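Acetyl-CoA acetyltransferase (Mycobacterium smegmatis, PDB 4EGV) is a monomeric thiolase-like protein that probably acts as an acyltransferase, though its exact reaction is unsettled. Local coordinates at residues Ile22-Gly26 with Ala52-Cys57; Ala46-Lys51 with Val97-Ile101; Leu484-Asp489 with Ser514-Val518. The contacts are given in a common frame with arbitrary orientation. Residue numbers count along the deposited sequence, not the author numbering.

From the N terminus, strand 20-29 enters the large mixed sheet, and contact 1 closes the first loop by bringing the C-terminal end of helix 42-56 back against it. Contact 2 opens on the same helix with 46-51, directly preceding 52-57, and closes when 97-101 packs beside it. The two contacts therefore cross along the chain and touch in space, Gly26 O lying 3.8 Å from Ala49 CB. Together they bind a strand and two helices in the thiolase-fold part. Contact 3 follows in series, its centre about 52 Å and about 50 Å from those of contacts 1 and 2, and closes a 24-residue connection (helix 490-498, strand 505-509) between 484-489 and 514-518 in the additional C-terminal domain.

Contact 1 of 3, residues Ile22-Gly26 with Ala52-Cys57; sequences IVGVG and AALHDC
A helix side chain bonds to strand backbone here: Asp56 OD2 accepts a hydrogen bond from Val25 N at 3.1 Å, with an N-H...O angle of 161°. This happens just past a classic beta bulge, in which Val23 and Gly24 both face Leu276 of the neighbouring strand; Val23 drops to phi/psi -107/-27, while Gly24 to Gly26 are extended. Asp56 adopts the t rotamer, its CA-to-CB bond directed toward the strand, and the same OD2 forms a salt bridge with Arg396, so this one carboxylate oxygen serves both a main-chain N-H and a cation. The helix crosses the strand at 138°, with axes only 5.6 Å apart and Gly26 CA 4.3 Å from Ala53 CA. Small residues permit that closeness. A beta carbon on Gly24 would collide with Ala53 O and one on Gly26 with Ala53 N; instead, Gly24 CA makes a CA-H...O contact of 3.3 Å to Ala53 O. Strand 20-29 begins the thiolase fold, whose N-terminal half has strand order 3-2-4-5-1, and helix 42-56 belongs to the beta-alpha-beta crossover leading to strand 70-73. Alanines on the helix continue the close fit, Ala52 CB lying 4.0 Å from Gly26 CA. Next in the chain, Cys57 has its CA 3.5 Å from Val23 O and its CB 4.0 Å from Val23 CG2, while the p rotamer leaves SG farther off. Val25, with CB directed away from helix 42-56, instead fits its branched side chain against Ala389, Val392 and Asn393 of helix 383-397.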
loop_
_atom_site.group_PDB
_atom_site.type_symbol
_atom_site.label_atom_id
_atom_site.label_comp_id
_atom_site.label_asym_id
_atom_site.label_seq_id
_atom_site.Cartn_x
_atom_site.Cartn_y
_atom_site.Cartn_z
ATOM N N ILE A 22 7.940 8.693 17.682
ATOM C CA ILE A 22 9.023 8.252 16.799
ATOM C C ILE A 22 10.267 9.139 16.962
ATOM O O ILE A 22 10.168 10.370 16.779
ATOM C CB ILE A 22 8.592 8.141 15.341
ATOM C CG1 ILE A 22 7.535 7.066 15.228
ATOM C CG2 ILE A 22 9.789 7.819 14.446
ATOM C CD1 ILE A 22 7.063 6.837 13.830
ATOM N N VAL A 23 11.389 8.508 17.364
ATOM C CA VAL A 23 12.627 9.245 17.657
ATOM C C VAL A 23 13.756 9.114 16.649
ATOM O O VAL A 23 14.557 10.039 16.521
ATOM C CB VAL A 23 13.159 9.072 19.076
ATOM C CG1 VAL A 23 12.107 9.494 20.039
ATOM C CG2 VAL A 23 13.628 7.662 19.320
ATOM N N GLY A 24 13.791 7.996 15.918
ATOM C CA GLY A 24 14.831 7.763 14.949
ATOM C C GLY A 24 14.298 7.042 13.747
ATOM O O GLY A 24 13.538 6.092 13.881
ATOM N N VAL A 25 14.692 7.496 12.565
ATOM C CA VAL A 25 14.278 6.840 11.323
ATOM C C VAL A 25 15.525 6.503 10.488
ATOM O O VAL A 25 16.544 7.206 10.529
ATOM C CB VAL A 25 13.203 7.681 10.518
ATOM C CG1 VAL A 25 11.938 7.815 11.301
ATOM C CG2 VAL A 25 13.692 9.029 10.114
ATOM N N GLY A 26 15.474 5.423 9.738
ATOM C CA GLY A 26 16.646 5.078 8.978
ATOM C C GLY A 26 16.331 4.532 7.646
ATOM O O GLY A 26 15.479 3.714 7.526
ATOM N N ALA A 52 21.241 3.507 11.437
ATOM C CA ALA A 52 20.896 4.889 11.108
ATOM C C ALA A 52 19.726 5.414 11.927
ATOM O O ALA A 52 19.698 6.605 12.226
ATOM C CB ALA A 52 20.615 5.048 9.613
ATOM N N ALA A 53 18.769 4.548 12.273
ATOM C CA ALA A 53 17.666 4.937 13.130
ATOM C C ALA A 53 18.164 5.269 14.557
ATOM O O ALA A 53 17.707 6.240 15.201
ATOM C CB ALA A 53 16.594 3.874 13.129
ATOM N N LEU A 54 19.127 4.471 15.024
ATOM C CA LEU A 54 19.762 4.663 16.304
ATOM C C LEU A 54 20.645 5.885 16.316
ATOM O O LEU A 54 20.841 6.508 17.344
ATOM C CB LEU A 54 20.624 3.460 16.616
ATOM C CG LEU A 54 20.155 2.408 17.628
ATOM C CD1 LEU A 54 18.708 2.034 17.452
ATOM C CD2 LEU A 54 21.059 1.216 17.502
ATOM N N HIS A 55 21.210 6.226 15.173
ATOM C CA HIS A 55 21.992 7.435 15.106
ATOM C C HIS A 55 21.201 8.714 14.927
ATOM O O HIS A 55 21.607 9.777 15.422
ATOM C CB HIS A 55 23.022 7.389 14.010
ATOM C CG HIS A 55 24.209 8.235 14.337
ATOM N ND1 HIS A 55 24.460 9.459 13.742
ATOM C CD2 HIS A 55 25.165 8.069 15.284
ATOM C CE1 HIS A 55 25.558 9.976 14.267
ATOM N NE2 HIS A 55 26.001 9.157 15.207
ATOM N N ASP A 56 20.100 8.589 14.198
ATOM C CA ASP A 56 19.209 9.662 13.915
ATOM C C ASP A 56 18.653 10.277 15.190
ATOM O O ASP A 56 18.448 11.480 15.232
ATOM C CB ASP A 56 18.083 9.151 13.042
ATOM C CG ASP A 56 17.232 10.258 12.478
ATOM O OD1 ASP A 56 17.783 11.079 11.700
ATOM O OD2 ASP A 56 16.013 10.271 12.801
ATOM N N CYS A 57 18.473 9.488 16.222
ATOM C CA CYS A 57 17.877 9.972 17.457
ATOM C C CYS A 57 18.683 10.888 18.331
ATOM O O CYS A 57 18.160 11.403 19.268
ATOM C CB CYS A 57 17.317 8.822 18.290
ATOM S SG CYS A 57 18.390 7.957 19.322
#

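Contact 2 of 3, residues Ala46-Lys51 with Val97-Ile101; sequences ATEAAK and VARNI
Val97 and Ile101, one helical turn apart, form a ridge that lies in the shallow groove between two rows of the other helix, Ala46-Ala50 and Thr47-Lys51. The helices cross at -51° with axes 9.4 Å apart, the angle expected of ridges-into-grooves packing when i, i+4 ridges are used on both sides. Thr47 CA is 5.4 Å from Val97 CA, and Lys51 CA 6.5 Å from Ile101 CA. Val97, in the t rotamer, fills the first hollow: its CG2 is 3.8 Å from Ala46 CB and 4.0 Å from Thr47 OG1, while its CG1 lies 4.3 Å from Ala50 CB. Ile101, chi1 p and chi2 t, fills the next, with CG2 at 4.0 Å from Ala50 CB, 4.1 Å from Lys51 CG and 4.3 Å from Thr47 CG2. Alanines suit the floor because a methyl leaves room for the branched residues. Beneath, Ala46, Ala50, Val97 and Ile101 all touch strand 136-143, so the two helices lie side by side on one face of the thiolase-fold sheet. Both segments are helical, although Ile101 loosens to phi/psi -100/-4 and its N makes weak bonds to Val97 O and Ala98 O. At the outer edge Asn100 ND2 donates to Thr47 OG1 (3.2 Å, 170°), an oxygen that is also hydrogen-bonded to Val43 O. The long, nearly extended Lys51 reaches a water by NZ (2.7 Å), and that water donates to Asn100 O at 3.2 Å. The contact thus has an apolar seam toward the sheet and a polar, partly hydrated margin toward solvent.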
loop_
_atom_site.group_PDB
_atom_site.type_symbol
_atom_site.label_atom_id
_atom_site.label_comp_id
_atom_site.label_asym_id
_atom_site.label_seq_id
_atom_site.Cartn_x
_atom_site.Cartn_y
_atom_site.Cartn_z
ATOM N N ALA A 46 18.725 -4.426 6.690
ATOM C CA ALA A 46 17.902 -4.021 7.791
ATOM C C ALA A 46 18.789 -3.540 8.912
ATOM O O ALA A 46 18.417 -2.677 9.653
ATOM C CB ALA A 46 17.037 -5.196 8.252
ATOM N N THR A 47 19.960 -4.115 9.029
ATOM C CA THR A 47 20.950 -3.708 10.029
ATOM C C THR A 47 21.485 -2.298 9.757
ATOM O O THR A 47 21.481 -1.461 10.604
ATOM C CB THR A 47 22.074 -4.767 10.091
ATOM O OG1 THR A 47 21.489 -5.991 10.560
ATOM C CG2 THR A 47 23.204 -4.331 10.991
ATOM N N GLU A 48 21.923 -2.049 8.548
ATOM C CA GLU A 48 22.325 -0.732 8.160
ATOM C C GLU A 48 21.272 0.365 8.400
ATOM O O GLU A 48 21.599 1.408 8.932
ATOM C CB GLU A 48 22.766 -0.728 6.702
ATOM C CG GLU A 48 24.223 -1.067 6.501
ATOM C CD GLU A 48 25.207 -0.153 7.251
ATOM O OE1 GLU A 48 25.041 1.075 7.282
ATOM O OE2 GLU A 48 26.187 -0.676 7.799
ATOM N N ALA A 49 20.036 0.131 7.986
ATOM C CA ALA A 49 18.917 1.030 8.324
ATOM C C ALA A 49 18.641 1.188 9.828
ATOM O O ALA A 49 18.336 2.271 10.274
ATOM C CB ALA A 49 17.673 0.604 7.619
ATOM N N ALA A 50 18.770 0.113 10.596
ATOM C CA ALA A 50 18.543 0.152 12.037
ATOM C C ALA A 50 19.594 0.971 12.765
ATOM O O ALA A 50 19.276 1.688 13.746
ATOM C CB ALA A 50 18.447 -1.246 12.607
ATOM N N LYS A 51 20.825 0.886 12.260
ATOM C CA LYS A 51 21.969 1.659 12.768
ATOM C C LYS A 51 21.840 3.147 12.560
ATOM O O LYS A 51 22.279 3.925 13.386
ATOM C CB LYS A 51 23.274 1.184 12.135
ATOM C CG LYS A 51 23.882 0.010 12.809
ATOM C CD LYS A 51 25.040 -0.500 11.985
ATOM C CE LYS A 51 25.680 -1.700 12.689
ATOM N NZ LYS A 51 26.501 -2.482 11.778
ATOM N N VAL A 97 19.124 -9.123 13.514
ATOM C CA VAL A 97 19.219 -7.696 13.288
ATOM C C VAL A 97 19.531 -7.075 14.607
ATOM O O VAL A 97 20.375 -6.190 14.693
ATOM C CB VAL A 97 17.915 -7.075 12.608
ATOM C CG1 VAL A 97 17.896 -5.537 12.701
ATOM C CG2 VAL A 97 17.809 -7.493 11.137
ATOM N N ALA A 98 18.896 -7.593 15.642
ATOM C CA ALA A 98 19.120 -7.133 17.005
ATOM C C ALA A 98 20.569 -7.339 17.469
ATOM O O ALA A 98 21.130 -6.462 18.094
ATOM C CB ALA A 98 18.176 -7.826 17.927
ATOM N N ARG A 99 21.166 -8.490 17.127
ATOM C CA ARG A 99 22.472 -8.910 17.619
ATOM C C ARG A 99 23.478 -7.990 16.976
ATOM O O ARG A 99 24.383 -7.430 17.631
ATOM C CB ARG A 99 22.744 -10.401 17.283
ATOM C CG ARG A 99 23.749 -11.208 18.236
ATOM C CD ARG A 99 23.366 -12.755 18.349
ATOM N NE ARG A 99 23.339 -13.398 17.016
ATOM C CZ ARG A 99 22.306 -14.006 16.411
ATOM N NH1 ARG A 99 21.110 -14.161 16.988
ATOM N NH2 ARG A 99 22.503 -14.475 15.188
ATOM N N ASN A 100 23.274 -7.797 15.693
ATOM C CA ASN A 100 24.096 -6.900 14.913
ATOM C C ASN A 100 24.218 -5.427 15.346
ATOM O O ASN A 100 25.235 -4.783 15.082
ATOM C CB ASN A 100 23.602 -6.912 13.485
ATOM C CG ASN A 100 24.058 -8.113 12.721
ATOM O OD1 ASN A 100 24.921 -8.865 13.152
ATOM N ND2 ASN A 100 23.475 -8.301 11.576
ATOM N N ILE A 101 23.167 -4.908 15.987
ATOM C CA ILE A 101 23.127 -3.538 16.494
ATOM C C ILE A 101 23.409 -3.428 18.002
ATOM O O ILE A 101 23.459 -2.340 18.528
ATOM C CB ILE A 101 21.780 -2.846 16.125
ATOM C CG1 ILE A 101 20.613 -3.520 16.831
ATOM C CG2 ILE A 101 21.562 -2.831 14.633
ATOM C CD1 ILE A 101 19.435 -2.686 16.966
HETATM O O HOH W 1 27.515 -4.792 12.869
#

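Contact 3 of 3, residues Leu484-Asp489 with Ser514-Val518; sequences LAKTKD and SNRAV
Lys486 N donates to Asn515 O at 3.0 Å, an almost straight bond of 174°. To one side of it, Asn515 ND2 reaches Leu484 O (3.1 Å, 160°), its amide standing in for a backbone donor and also bonding to Glu449 O; to the other, Thr487 OG1 donates to Ala517 O at 2.9 Å. Side chains thus extend a thin backbone pairing, since Ala517 N to Lys486 O, 3.4 Å at 120°, is weak. Arg516 CA adds a CA-H...O contact of 3.2 Å to Lys486 O. Leu484-Thr487 and Ser514-Val518 are extended, while Lys488 (-122/-1) turns the chain toward helix 490-498. The register, advancing in the same sense along both, pairs the CA atoms of Ala485 with Asn515 (4.9 Å), Lys486 with Arg516 (5.0 Å) and Thr487 with Ala517 (5.5 Å), yet the strand axes diverge by 69°. Ala485 CB and Ala517 CB meet at 4.0 Å, small enough to let the steeply crossed strands approach. Thr487, chi1 t, and Ala517 also rest on Leu492 of helix 490-498. Asp489 takes the N-cap of that helix, OD2 bonding Leu492 N, while its CG lies 3.5 Å from Val518 CG2. Strands 482-487 and 516-519 are the edges of a five-stranded sheet ordered 3-2-1-4-5, and their meeting, with a helix linking strands three and four, is consistent with the closing edge of an OB-fold barrel.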
loop_
_atom_site.group_PDB
_atom_site.type_symbol
_atom_site.label_atom_id
_atom_site.label_comp_id
_atom_site.label_asym_id
_atom_site.label_seq_id
_atom_site.Cartn_x
_atom_site.Cartn_y
_atom_site.Cartn_z
ATOM N N LEU A 484 -16.461 -15.854 -12.293
ATOM C CA LEU A 484 -15.206 -15.641 -12.996
ATOM C C LEU A 484 -15.152 -16.485 -14.272
ATOM O O LEU A 484 -15.730 -17.568 -14.328
ATOM C CB LEU A 484 -14.037 -16.012 -12.072
ATOM C CG LEU A 484 -13.497 -14.967 -11.121
ATOM C CD1 LEU A 484 -12.637 -15.645 -10.136
ATOM C CD2 LEU A 484 -12.725 -13.993 -11.951
ATOM N N ALA A 485 -14.463 -15.983 -15.292
ATOM C CA ALA A 485 -14.215 -16.778 -16.485
ATOM C C ALA A 485 -12.891 -16.433 -17.165
ATOM O O ALA A 485 -12.406 -15.292 -17.112
ATOM C CB ALA A 485 -15.364 -16.672 -17.458
ATOM N N LYS A 486 -12.314 -17.450 -17.792
ATOM C CA LYS A 486 -11.080 -17.333 -18.526
ATOM C C LYS A 486 -11.399 -17.573 -20.004
ATOM O O LYS A 486 -12.302 -18.331 -20.329
ATOM C CB LYS A 486 -10.122 -18.396 -18.024
ATOM C CG LYS A 486 -8.672 -18.163 -18.413
ATOM C CD LYS A 486 -7.966 -19.456 -18.881
ATOM C CE LYS A 486 -6.931 -19.941 -17.873
ATOM N NZ LYS A 486 -6.782 -21.414 -17.888
ATOM N N THR A 487 -10.650 -16.952 -20.901
ATOM C CA THR A 487 -10.984 -16.998 -22.323
ATOM C C THR A 487 -9.759 -16.821 -23.241
ATOM O O THR A 487 -8.907 -15.937 -23.041
ATOM C CB THR A 487 -12.177 -15.995 -22.692
ATOM O OG1 THR A 487 -12.658 -16.236 -24.015
ATOM C CG2 THR A 487 -11.765 -14.545 -22.612
ATOM N N LYS A 488 -9.671 -17.683 -24.246
ATOM C CA LYS A 488 -8.689 -17.501 -25.307
ATOM C C LYS A 488 -9.340 -17.400 -26.672
ATOM O O LYS A 488 -8.653 -17.281 -27.688
ATOM C CB LYS A 488 -7.673 -18.633 -25.311
ATOM C CG LYS A 488 -6.867 -18.631 -24.067
ATOM C CD LYS A 488 -5.740 -19.595 -24.059
ATOM C CE LYS A 488 -5.292 -19.729 -22.628
ATOM N NZ LYS A 488 -3.852 -19.991 -22.496
ATOM N N ASP A 489 -10.659 -17.511 -26.697
ATOM C CA ASP A 489 -11.400 -17.233 -27.896
ATOM C C ASP A 489 -10.857 -15.942 -28.572
ATOM O O ASP A 489 -10.841 -14.866 -27.988
ATOM C CB ASP A 489 -12.896 -17.181 -27.563
ATOM C CG ASP A 489 -13.712 -16.507 -28.637
ATOM O OD1 ASP A 489 -13.988 -17.141 -29.696
ATOM O OD2 ASP A 489 -14.091 -15.333 -28.411
ATOM N N SER A 514 -11.444 -24.180 -15.005
ATOM C CA SER A 514 -11.830 -22.826 -15.236
ATOM C C SER A 514 -13.097 -22.840 -16.036
ATOM O O SER A 514 -13.285 -23.702 -16.846
ATOM C CB SER A 514 -10.766 -22.119 -16.036
ATOM O OG SER A 514 -10.891 -22.409 -17.415
ATOM N N ASN A 515 -13.951 -21.863 -15.805
ATOM C CA ASN A 515 -15.137 -21.632 -16.591
ATOM C C ASN A 515 -14.682 -20.881 -17.793
ATOM O O ASN A 515 -13.859 -20.059 -17.662
ATOM C CB ASN A 515 -16.107 -20.741 -15.834
ATOM C CG ASN A 515 -16.526 -21.295 -14.539
ATOM O OD1 ASN A 515 -16.645 -22.471 -14.352
ATOM N ND2 ASN A 515 -16.773 -20.430 -13.632
ATOM N N ARG A 516 -15.194 -21.144 -18.970
ATOM C CA ARG A 516 -14.638 -20.523 -20.150
ATOM C C ARG A 516 -15.707 -19.629 -20.699
ATOM O O ARG A 516 -16.806 -19.723 -20.265
ATOM C CB ARG A 516 -14.237 -21.600 -21.163
ATOM C CG ARG A 516 -12.735 -21.769 -21.392
ATOM C CD ARG A 516 -12.115 -22.830 -20.492
ATOM N NE ARG A 516 -10.944 -23.529 -21.035
ATOM C CZ ARG A 516 -10.878 -24.849 -21.196
ATOM N NH1 ARG A 516 -11.909 -25.598 -20.906
ATOM N NH2 ARG A 516 -9.797 -25.420 -21.667
ATOM N N ALA A 517 -15.401 -18.759 -21.640
ATOM C CA ALA A 517 -16.399 -17.844 -22.143
ATOM C C ALA A 517 -16.190 -17.490 -23.589
ATOM O O ALA A 517 -15.162 -17.753 -24.138
ATOM C CB ALA A 517 -16.435 -16.631 -21.327
ATOM N N VAL A 518 -17.204 -16.894 -24.195
ATOM C CA VAL A 518 -17.195 -16.562 -25.608
ATOM C C VAL A 518 -18.369 -15.616 -25.848
ATOM O O VAL A 518 -19.199 -15.542 -25.008
ATOM C CB VAL A 518 -17.173 -17.870 -26.447
ATOM C CG1 VAL A 518 -18.415 -18.659 -26.266
ATOM C CG2 VAL A 518 -16.961 -17.594 -27.869
#